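Local coordinates for DNA polymerase III, gamma subunit-related protein (Thermotoga maritima, PDB 2GNO) that is related to the gamma subunit of DNA polymerase III and may bind DNA, though its own role is not established, at residues R120-H123 against Y124-P127; L159-L162 against E163-F166; A279-N283 against K284-M288. All coordinates share one frame; numbering follows the deposited sequence.

Contact 1: residues R120-H123 against Y124-P127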
ATOM      1  N   ARG A 120       1.363  -9.611   3.849  1.00 44.28           N
ATOM      2  CA  ARG A 120       0.151  -9.577   4.672  1.00 45.77           C
ATOM      3  C   ARG A 120      -0.583 -10.935   4.599  1.00 46.54           C
ATOM      4  O   ARG A 120      -1.620 -11.106   5.227  1.00 46.31           O
ATOM      5  CB  ARG A 120      -0.756  -8.495   4.091  1.00 45.23           C
ATOM      6  CG  ARG A 120      -0.131  -7.072   4.000  1.00 47.05           C
ATOM      7  CD  ARG A 120      -1.010  -6.176   3.168  1.00 47.24           C
ATOM      8  NE  ARG A 120      -2.377  -6.161   3.703  1.00 58.52           N
ATOM      9  CZ  ARG A 120      -3.475  -5.761   3.047  1.00 59.88           C
ATOM     10  NH1 ARG A 120      -3.431  -5.350   1.772  1.00 58.02           N
ATOM     11  NH2 ARG A 120      -4.654  -5.809   3.668  1.00 56.17           N
ATOM     12  N   ARG A 121       0.025 -11.901   3.893  1.00 47.43           N
ATOM     13  CA  ARG A 121      -0.542 -13.189   3.591  1.00 46.22           C
ATOM     14  C   ARG A 121       0.457 -14.338   3.882  1.00 46.47           C
ATOM     15  O   ARG A 121       0.996 -14.927   2.955  1.00 47.78           O
ATOM     16  CB  ARG A 121      -0.861 -13.112   2.078  1.00 46.68           C
ATOM     17  CG  ARG A 121      -1.397 -11.718   1.628  1.00 51.62           C
ATOM     18  CD  ARG A 121      -1.752 -11.575   0.171  1.00 59.61           C
ATOM     19  NE  ARG A 121      -2.112 -10.180  -0.132  1.00 64.29           N
ATOM     20  CZ  ARG A 121      -2.430  -9.700  -1.338  1.00 68.44           C
ATOM     21  NH1 ARG A 121      -2.436 -10.484  -2.424  1.00 76.31           N
ATOM     22  NH2 ARG A 121      -2.739  -8.410  -1.470  1.00 69.50           N
ATOM     23  N   TRP A 122       0.696 -14.669   5.156  1.00 46.62           N
ATOM     24  CA  TRP A 122       1.654 -15.754   5.530  1.00 46.70           C
ATOM     25  C   TRP A 122       1.478 -17.104   4.783  1.00 48.09           C
ATOM     26  O   TRP A 122       2.461 -17.718   4.331  1.00 45.63           O
ATOM     27  CB  TRP A 122       1.651 -15.975   7.053  1.00 46.80           C
ATOM     28  CG  TRP A 122       2.332 -17.248   7.549  1.00 47.24           C
ATOM     29  CD1 TRP A 122       1.715 -18.386   7.932  1.00 50.23           C
ATOM     30  CD2 TRP A 122       3.732 -17.485   7.723  1.00 49.65           C
ATOM     31  NE1 TRP A 122       2.628 -19.325   8.344  1.00 51.13           N
ATOM     32  CE2 TRP A 122       3.881 -18.796   8.219  1.00 47.04           C
ATOM     33  CE3 TRP A 122       4.869 -16.718   7.513  1.00 50.27           C
ATOM     34  CZ2 TRP A 122       5.136 -19.359   8.504  1.00 49.02           C
ATOM     35  CZ3 TRP A 122       6.125 -17.272   7.785  1.00 50.92           C
ATOM     36  CH2 TRP A 122       6.245 -18.585   8.277  1.00 48.60           C
ATOM     37  N   HIS A 123       0.228 -17.523   4.611  1.00 49.37           N
ATOM     38  CA  HIS A 123      -0.077 -18.795   3.938  1.00 49.17           C
ATOM     39  C   HIS A 123       0.088 -18.799   2.390  1.00 50.80           C
ATOM     40  O   HIS A 123       0.105 -19.877   1.787  1.00 50.52           O
ATOM     41  CB  HIS A 123      -1.430 -19.327   4.438  1.00 50.24           C
ATOM     42  CG  HIS A 123      -1.470 -19.486   5.932  1.00 47.43           C
ATOM     43  ND1 HIS A 123      -2.077 -18.568   6.764  1.00 49.56           N
ATOM     44  CD2 HIS A 123      -0.888 -20.400   6.746  1.00 47.58           C
ATOM     45  CE1 HIS A 123      -1.918 -18.939   8.023  1.00 45.45           C
ATOM     46  NE2 HIS A 123      -1.198 -20.047   8.039  1.00 49.58           N
ATOM     47  N   TYR A 124       0.223 -17.617   1.764  1.00 53.38           N
ATOM     48  CA  TYR A 124       0.489 -17.483   0.296  1.00 54.33           C
ATOM     49  C   TYR A 124       1.922 -17.895  -0.081  1.00 53.84           C
ATOM     50  O   TYR A 124       2.210 -18.168  -1.244  1.00 53.74           O
ATOM     51  CB  TYR A 124       0.321 -16.032  -0.190  1.00 55.56           C
ATOM     52  CG  TYR A 124      -1.076 -15.555  -0.519  1.00 57.68           C
ATOM     53  CD1 TYR A 124      -2.155 -15.806   0.325  1.00 66.01           C
ATOM     54  CD2 TYR A 124      -1.289 -14.733  -1.627  1.00 59.90           C
ATOM     55  CE1 TYR A 124      -3.430 -15.322   0.020  1.00 69.19           C
ATOM     56  CE2 TYR A 124      -2.546 -14.241  -1.932  1.00 65.07           C
ATOM     57  CZ  TYR A 124      -3.615 -14.534  -1.110  1.00 67.57           C
ATOM     58  OH  TYR A 124      -4.860 -14.033  -1.424  1.00 69.17           O
ATOM     59  N   LEU A 125       2.825 -17.879   0.894  1.00 54.10           N
ATOM     60  CA  LEU A 125       4.220 -18.244   0.681  1.00 54.01           C
ATOM     61  C   LEU A 125       4.372 -19.754   0.564  1.00 52.37           C
ATOM     62  O   LEU A 125       3.607 -20.523   1.161  1.00 52.27           O
ATOM     63  CB  LEU A 125       5.097 -17.695   1.820  1.00 54.83           C
ATOM     64  CG  LEU A 125       5.386 -16.181   1.890  1.00 54.46           C
ATOM     65  CD1 LEU A 125       4.229 -15.251   1.524  1.00 53.12           C
ATOM     66  CD2 LEU A 125       5.944 -15.858   3.280  1.00 54.76           C
ATOM     67  N   LEU A 126       5.353 -20.176  -0.226  1.00 51.34           N
ATOM     68  CA  LEU A 126       5.618 -21.600  -0.412  1.00 50.58           C
ATOM     69  C   LEU A 126       6.187 -22.104   0.915  1.00 49.95           C
ATOM     70  O   LEU A 126       6.907 -21.343   1.585  1.00 51.51           O
ATOM     71  CB  LEU A 126       6.636 -21.824  -1.534  1.00 51.12           C
ATOM     72  CG  LEU A 126       6.264 -21.310  -2.931  1.00 51.84           C
ATOM     73  N   PRO A 127       5.846 -23.339   1.341  1.00 48.68           N
ATOM     74  CA  PRO A 127       6.409 -23.862   2.606  1.00 48.58           C
ATOM     75  C   PRO A 127       7.936 -23.756   2.687  1.00 47.90           C
ATOM     76  O   PRO A 127       8.496 -23.646   3.786  1.00 46.59           O
ATOM     77  CB  PRO A 127       5.973 -25.339   2.607  1.00 48.00           C
ATOM     78  CG  PRO A 127       4.731 -25.358   1.821  1.00 48.00           C
ATOM     79  CD  PRO A 127       4.915 -24.315   0.734  1.00 49.29           C
TER

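Contact 2: residues L159-L162 against E163-F166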
ATOM      1  N   LEU A 159     -11.893  10.493   7.107  1.00 37.12           N
ATOM      2  CA  LEU A 159     -10.952   9.814   6.215  1.00 33.60           C
ATOM      3  C   LEU A 159     -10.747   8.378   6.704  1.00 34.41           C
ATOM      4  O   LEU A 159      -9.706   8.066   7.280  1.00 35.82           O
ATOM      5  CB  LEU A 159      -9.652  10.599   6.229  1.00 34.21           C
ATOM      6  CG  LEU A 159      -9.745  12.048   5.751  1.00 35.87           C
ATOM      7  CD1 LEU A 159      -8.411  12.738   5.984  1.00 43.75           C
ATOM      8  CD2 LEU A 159     -10.174  12.141   4.297  1.00 41.14           C
ATOM      9  N   PRO A 160     -11.727   7.487   6.466  1.00 35.51           N
ATOM     10  CA  PRO A 160     -11.638   6.100   6.926  1.00 37.70           C
ATOM     11  C   PRO A 160     -10.410   5.271   6.516  1.00 40.42           C
ATOM     12  O   PRO A 160     -10.090   4.317   7.226  1.00 41.59           O
ATOM     13  CB  PRO A 160     -12.909   5.470   6.359  1.00 37.75           C
ATOM     14  CG  PRO A 160     -13.840   6.586   6.209  1.00 33.40           C
ATOM     15  CD  PRO A 160     -12.988   7.697   5.729  1.00 37.07           C
ATOM     16  N   LEU A 161      -9.739   5.606   5.406  1.00 41.88           N
ATOM     17  CA  LEU A 161      -8.538   4.854   4.982  1.00 43.69           C
ATOM     18  C   LEU A 161      -7.374   4.908   5.968  1.00 43.94           C
ATOM     19  O   LEU A 161      -6.583   3.957   6.017  1.00 44.98           O
ATOM     20  CB  LEU A 161      -8.000   5.353   3.626  1.00 43.98           C
ATOM     21  CG  LEU A 161      -6.672   4.789   3.034  1.00 46.14           C
ATOM     22  CD1 LEU A 161      -6.681   3.265   2.830  1.00 47.72           C
ATOM     23  CD2 LEU A 161      -6.352   5.460   1.718  1.00 47.14           C
ATOM     24  N   LEU A 162      -7.286   5.987   6.748  1.00 42.02           N
ATOM     25  CA  LEU A 162      -6.180   6.183   7.680  1.00 41.45           C
ATOM     26  C   LEU A 162      -6.030   5.082   8.712  1.00 43.30           C
ATOM     27  O   LEU A 162      -4.916   4.740   9.079  1.00 43.00           O
ATOM     28  CB  LEU A 162      -6.239   7.554   8.356  1.00 39.07           C
ATOM     29  CG  LEU A 162      -6.396   8.797   7.480  1.00 35.96           C
ATOM     30  CD1 LEU A 162      -6.162  10.044   8.325  1.00 37.92           C
ATOM     31  CD2 LEU A 162      -5.484   8.798   6.303  1.00 37.82           C
ATOM     32  N   GLU A 163      -7.141   4.517   9.158  1.00 44.87           N
ATOM     33  CA  GLU A 163      -7.128   3.433  10.127  1.00 46.88           C
ATOM     34  C   GLU A 163      -6.527   2.126   9.562  1.00 46.79           C
ATOM     35  O   GLU A 163      -6.134   1.264  10.344  1.00 44.36           O
ATOM     36  CB  GLU A 163      -8.551   3.200  10.668  1.00 47.49           C
ATOM     37  CG  GLU A 163      -8.627   2.238  11.870  1.00 54.83           C
ATOM     38  CD  GLU A 163     -10.007   2.128  12.491  1.00 60.48           C
ATOM     39  OE1 GLU A 163     -10.941   2.825  12.036  1.00 67.90           O
ATOM     40  OE2 GLU A 163     -10.154   1.324  13.439  1.00 56.93           O
ATOM     41  N   ARG A 164      -6.451   1.981   8.227  1.00 47.27           N
ATOM     42  CA  ARG A 164      -5.889   0.774   7.608  1.00 47.45           C
ATOM     43  C   ARG A 164      -4.611   0.985   6.744  1.00 44.46           C
ATOM     44  O   ARG A 164      -4.038   0.002   6.303  1.00 44.11           O
ATOM     45  CB  ARG A 164      -7.004   0.001   6.868  1.00 50.76           C
ATOM     46  CG  ARG A 164      -7.628   0.679   5.646  1.00 58.30           C
ATOM     47  CD  ARG A 164      -8.873  -0.098   5.186  1.00 66.55           C
ATOM     48  NE  ARG A 164      -9.450   0.416   3.936  1.00 71.73           N
ATOM     49  CZ  ARG A 164      -9.184  -0.019   2.695  1.00 81.49           C
ATOM     50  NH1 ARG A 164      -8.330  -1.024   2.449  1.00 84.44           N
ATOM     51  NH2 ARG A 164      -9.798   0.561   1.658  1.00 85.12           N
ATOM     52  N   ASP A 165      -4.164   2.236   6.555  1.00 40.24           N
ATOM     53  CA  ASP A 165      -2.961   2.599   5.796  1.00 43.42           C
ATOM     54  C   ASP A 165      -2.047   3.480   6.708  1.00 42.72           C
ATOM     55  O   ASP A 165      -2.137   4.710   6.691  1.00 44.99           O
ATOM     56  CB  ASP A 165      -3.371   3.331   4.509  1.00 41.24           C
ATOM     57  CG  ASP A 165      -2.203   3.699   3.621  1.00 49.81           C
ATOM     58  OD1 ASP A 165      -1.047   3.331   3.916  1.00 58.87           O
ATOM     59  OD2 ASP A 165      -2.443   4.380   2.596  1.00 43.73           O
ATOM     60  N   PHE A 166      -1.163   2.835   7.478  1.00 40.25           N
ATOM     61  CA  PHE A 166      -0.254   3.539   8.413  1.00 37.73           C
ATOM     62  C   PHE A 166       0.502   4.724   7.842  1.00 36.18           C
ATOM     63  O   PHE A 166       0.559   5.784   8.458  1.00 34.49           O
ATOM     64  CB  PHE A 166       0.739   2.546   9.046  1.00 38.03           C
ATOM     65  CG  PHE A 166       1.827   3.203   9.859  1.00 38.11           C
ATOM     66  CD1 PHE A 166       1.602   3.579  11.177  1.00 38.02           C
ATOM     67  CD2 PHE A 166       3.077   3.450   9.299  1.00 38.87           C
ATOM     68  CE1 PHE A 166       2.612   4.184  11.924  1.00 43.06           C
ATOM     69  CE2 PHE A 166       4.083   4.068  10.044  1.00 36.64           C
ATOM     70  CZ  PHE A 166       3.848   4.429  11.348  1.00 38.18           C
TER

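Contact 3: residues A279-N283 against K284-M288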
ATOM      1  N   ALA A 279      -7.851  -8.051 -17.978  1.00 38.96           N
ATOM      2  CA  ALA A 279      -8.255  -8.610 -19.276  1.00 39.42           C
ATOM      3  C   ALA A 279      -9.748  -8.948 -19.417  1.00 39.32           C
ATOM      4  O   ALA A 279     -10.255  -8.963 -20.537  1.00 39.93           O
ATOM      5  CB  ALA A 279      -7.415  -9.853 -19.597  1.00 40.07           C
ATOM      6  N   ASN A 280     -10.434  -9.204 -18.300  1.00 39.06           N
ATOM      7  CA  ASN A 280     -11.855  -9.583 -18.289  1.00 38.64           C
ATOM      8  C   ASN A 280     -12.864  -8.500 -17.875  1.00 36.58           C
ATOM      9  O   ASN A 280     -14.025  -8.821 -17.639  1.00 35.78           O
ATOM     10  CB  ASN A 280     -12.023 -10.769 -17.330  1.00 40.18           C
ATOM     11  CG  ASN A 280     -11.109 -11.934 -17.662  1.00 44.54           C
ATOM     12  OD1 ASN A 280     -10.718 -12.132 -18.816  1.00 49.46           O
ATOM     13  ND2 ASN A 280     -10.792 -12.736 -16.648  1.00 51.32           N
ATOM     14  N   LEU A 281     -12.448  -7.235 -17.816  1.00 35.41           N
ATOM     15  CA  LEU A 281     -13.319  -6.131 -17.394  1.00 34.62           C
ATOM     16  C   LEU A 281     -13.442  -5.091 -18.498  1.00 32.97           C
ATOM     17  O   LEU A 281     -12.480  -4.869 -19.222  1.00 32.67           O
ATOM     18  CB  LEU A 281     -12.637  -5.433 -16.213  1.00 36.76           C
ATOM     19  CG  LEU A 281     -13.399  -4.425 -15.370  1.00 36.77           C
ATOM     20  CD1 LEU A 281     -14.486  -5.161 -14.579  1.00 41.93           C
ATOM     21  CD2 LEU A 281     -12.461  -3.713 -14.423  1.00 37.28           C
ATOM     22  N   ASN A 282     -14.627  -4.497 -18.643  1.00 31.75           N
ATOM     23  CA  ASN A 282     -14.877  -3.400 -19.591  1.00 31.28           C
ATOM     24  C   ASN A 282     -14.674  -2.214 -18.656  1.00 31.24           C
ATOM     25  O   ASN A 282     -15.451  -2.045 -17.705  1.00 32.68           O
ATOM     26  CB  ASN A 282     -16.305  -3.442 -20.156  1.00 31.91           C
ATOM     27  CG  ASN A 282     -16.583  -2.324 -21.176  1.00 33.16           C
ATOM     28  OD1 ASN A 282     -16.129  -1.190 -21.035  1.00 29.21           O
ATOM     29  ND2 ASN A 282     -17.367  -2.648 -22.196  1.00 31.33           N
ATOM     30  N   ASN A 283     -13.643  -1.409 -18.898  1.00 31.90           N
ATOM     31  CA  ASN A 283     -13.337  -0.273 -18.014  1.00 34.00           C
ATOM     32  C   ASN A 283     -14.428   0.803 -17.914  1.00 33.62           C
ATOM     33  O   ASN A 283     -14.924   1.087 -16.804  1.00 35.41           O
ATOM     34  CB  ASN A 283     -11.976   0.371 -18.382  1.00 34.15           C
ATOM     35  CG  ASN A 283     -10.759  -0.537 -18.095  1.00 35.99           C
ATOM     36  OD1 ASN A 283     -10.831  -1.517 -17.352  1.00 34.58           O
ATOM     37  ND2 ASN A 283      -9.614  -0.168 -18.674  1.00 36.49           N
ATOM     38  N   LYS A 284     -14.823   1.369 -19.052  1.00 33.94           N
ATOM     39  CA  LYS A 284     -15.841   2.450 -19.087  1.00 34.33           C
ATOM     40  C   LYS A 284     -17.192   2.035 -18.525  1.00 34.60           C
ATOM     41  O   LYS A 284     -17.812   2.787 -17.783  1.00 35.53           O
ATOM     42  CB  LYS A 284     -15.989   3.038 -20.493  1.00 34.40           C
ATOM     43  CG  LYS A 284     -14.736   3.759 -20.970  1.00 41.25           C
ATOM     44  CD  LYS A 284     -14.902   4.377 -22.358  1.00 46.44           C
ATOM     45  CE  LYS A 284     -13.584   4.997 -22.844  1.00 53.34           C
ATOM     46  NZ  LYS A 284     -13.686   5.646 -24.184  1.00 54.26           N
ATOM     47  N   LEU A 285     -17.650   0.842 -18.880  1.00 33.66           N
ATOM     48  CA  LEU A 285     -18.916   0.344 -18.344  1.00 33.93           C
ATOM     49  C   LEU A 285     -18.817   0.164 -16.829  1.00 30.34           C
ATOM     50  O   LEU A 285     -19.739   0.523 -16.101  1.00 30.61           O
ATOM     51  CB  LEU A 285     -19.256  -1.001 -18.977  1.00 32.50           C
ATOM     52  CG  LEU A 285     -20.548  -1.696 -18.588  1.00 40.27           C
ATOM     53  CD1 LEU A 285     -21.766  -0.878 -19.032  1.00 47.61           C
ATOM     54  CD2 LEU A 285     -20.545  -3.073 -19.222  1.00 45.77           C
ATOM     55  N   THR A 286     -17.703  -0.394 -16.354  1.00 29.63           N
ATOM     56  CA  THR A 286     -17.521  -0.606 -14.921  1.00 27.35           C
ATOM     57  C   THR A 286     -17.431   0.726 -14.163  1.00 29.60           C
ATOM     58  O   THR A 286     -18.075   0.875 -13.114  1.00 27.59           O
ATOM     59  CB  THR A 286     -16.283  -1.488 -14.608  1.00 27.79           C
ATOM     60  OG1 THR A 286     -16.406  -2.758 -15.271  1.00 30.18           O
ATOM     61  CG2 THR A 286     -16.142  -1.710 -13.110  1.00 27.30           C
ATOM     62  N   LEU A 287     -16.630   1.665 -14.677  1.00 28.97           N
ATOM     63  CA  LEU A 287     -16.466   2.982 -14.042  1.00 29.51           C
ATOM     64  C   LEU A 287     -17.821   3.692 -13.950  1.00 27.70           C
ATOM     65  O   LEU A 287     -18.187   4.191 -12.910  1.00 32.14           O
ATOM     66  CB  LEU A 287     -15.441   3.835 -14.798  1.00 29.26           C
ATOM     67  CG  LEU A 287     -15.048   5.199 -14.176  1.00 34.07           C
ATOM     68  CD1 LEU A 287     -14.386   5.020 -12.842  1.00 40.05           C
ATOM     69  CD2 LEU A 287     -14.108   5.930 -15.100  1.00 40.65           C
HETATM   70  N   MSE A 288     -18.579   3.672 -15.043  1.00 29.88           N
HETATM   71  CA  MSE A 288     -19.903   4.258 -15.091  1.00 28.15           C
HETATM   72  C   MSE A 288     -20.801   3.716 -14.004  1.00 27.68           C
HETATM   73  O   MSE A 288     -21.478   4.475 -13.317  1.00 31.46           O
HETATM   74  CB  MSE A 288     -20.577   3.932 -16.424  1.00 28.88           C
HETATM   75  CG  MSE A 288     -21.891   4.640 -16.578  1.00 33.90           C
HETATM   76 SE   MSE A 288     -22.667   4.230 -18.249  0.75 37.00          SE
HETATM   77  CE  MSE A 288     -23.261   2.380 -17.962  1.00 39.28           C
TER
HETATM   78  O   HOH W   1     -13.633   0.554 -21.749  1.00 43.57           O

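Contact 1: residues R120-H123 against Y124-P127
R121 and Y124 meet across a short 3-10 turn that leads into helix 127-130. The turn leaves strand 113-119, the central strand of a five-stranded parallel sheet whose strand order is consistent with a AAA+ (P-loop NTPase-type) domain. The tight part is the aliphatic chain of R121 laid over one face of the Y124 ring. Its CD sits 3.6 Å from the ring centroid, 17° off the ring normal, a CH-pi contact. Nearer the backbone, R121 CB comes to 3.5 Å from Y124 CD1 over the ring. The R121 chain runs extended from CG to NE, which carries it across the ring toward the CE2 side. The guanidinium does not stack. Its plane stands 74° from that of the ring, and Y124 CE2 lies at its edge. A single good backbone bond closes the turn, from Y124 N to R121 O at 3.0 Å.

The R121-Y124 pair is the exposed side of the turn. E92 lies beside it, and R121 NE has a long, weak ion pair with E92 OE2. L125 turns inward instead and is buried against L22 and K130. W122 also touches these two residues and makes a cation-pi contact with R135. Between W122 and L125 the fit is looser. The backbone bond from L125 N to W122 O is weak at 3.5 Å, and W122 CE3 stands 4.5 Å from L125 CD2, which approaches the indole obliquely.

Contact 2: residues L159-L162 against E163-F166
The guanidinium of R164 has L161 CD1 over one face. This methyl lies 4.0 Å above the plane and is offset toward the rim, so the contact is a light one. R164 CG is nearer, at 3.9 Å from L161 CD1, and the two side chains cross at about a right angle. R164 CG sits between its backbone N and carbonyl carbon (chi1 66°), which sets it against L161. The turn at the end of the chain (chi4 93°) presents the guanidinium face to the methyl. R250 and H254 of helix 239-254 also touch the R164 side chain.

A second flat group is the carboxylate of D165. L161 CD2 is 4.1 Å from D165 OD2. The main apolar touch is between L161 CD1 and D165 CB at 3.7 Å. L161 CG is anti to its own backbone N (chi1 175°), and this sets CD1 between R164 CG and D165 CB. The F166 ring points away, edge-to-face with Y30.

The backbone turns here between helices 155-158 and 166-189, in the part assigned to the AAA+ lid domain. L161 O takes a bond from R164 N at 3.0 Å and a weak one from D165 N at 3.0 Å.

D165 is at the N-cap position of helix 166-189. Its OD2 hydrogen-bonds T168 OG1 and an unidentified molecule, probably from the crystallisation liquor. Its OD1 hydrogen-bonds S29 OG. Hydroxyl partners on both oxygens, at the start of a helix, would be expected to stabilise the negative charge.

Contact 3: residues A279-N283 against K284-M288
N282 O is gripped twice by T286. The hydroxyl OG1 of T286 donates to N282 O at 2.7 Å, and T286 N donates to the same oxygen at 3.1 Å. The two donors come from opposite faces of the carbonyl plane. T286 OG1 lies beside its own backbone N (chi1 -58°), and this lets one residue reach the oxygen with both groups. L281 CD1 also comes to 3.2 Å from T286 OG1, the two side chains crossing at about a right angle.

N282 is the N-cap of helix 283-298, in the part assigned to the C-terminal domain of the gamma-related family. Its side-chain OD1 accepts from L285 N at 3.3 Å. This capping bond is nearly straight (173°) but long and weak. A water also bridges the cap, donating to N282 OD1 and accepting from K284 N. The amide group packs on the first turn as well, with N282 CG 3.7 Å from L285 CB. The next i+4 bond, from L287 N to N283 O, is 2.8 Å. Behind the first turn, N283 and T286 both touch I245 of helix 239-254, while L287 packs on F229 and T233 of helix 225-235.

Overall arrangement
The three contacts are local turns that come in series along the chain, each just before or at the start of a helix. Contact 1 belongs to the domain of the parallel sheet, which is of the nucleotide-binding type. Contact 2 belongs to the lid and contact 3 to the C-terminal helical part. Each thus marks a turn into a helix in a different part of the chain. None touches another. The centres of contacts 1 and 2 are 24 Å apart, but their nearest atoms are only about 6 Å apart. Contact 3 is about 16 Å from each by nearest atoms. Helix 239-254, itself C-terminal, packs against the lid through contact 2 and carries the start of helix 283-298 through contact 3.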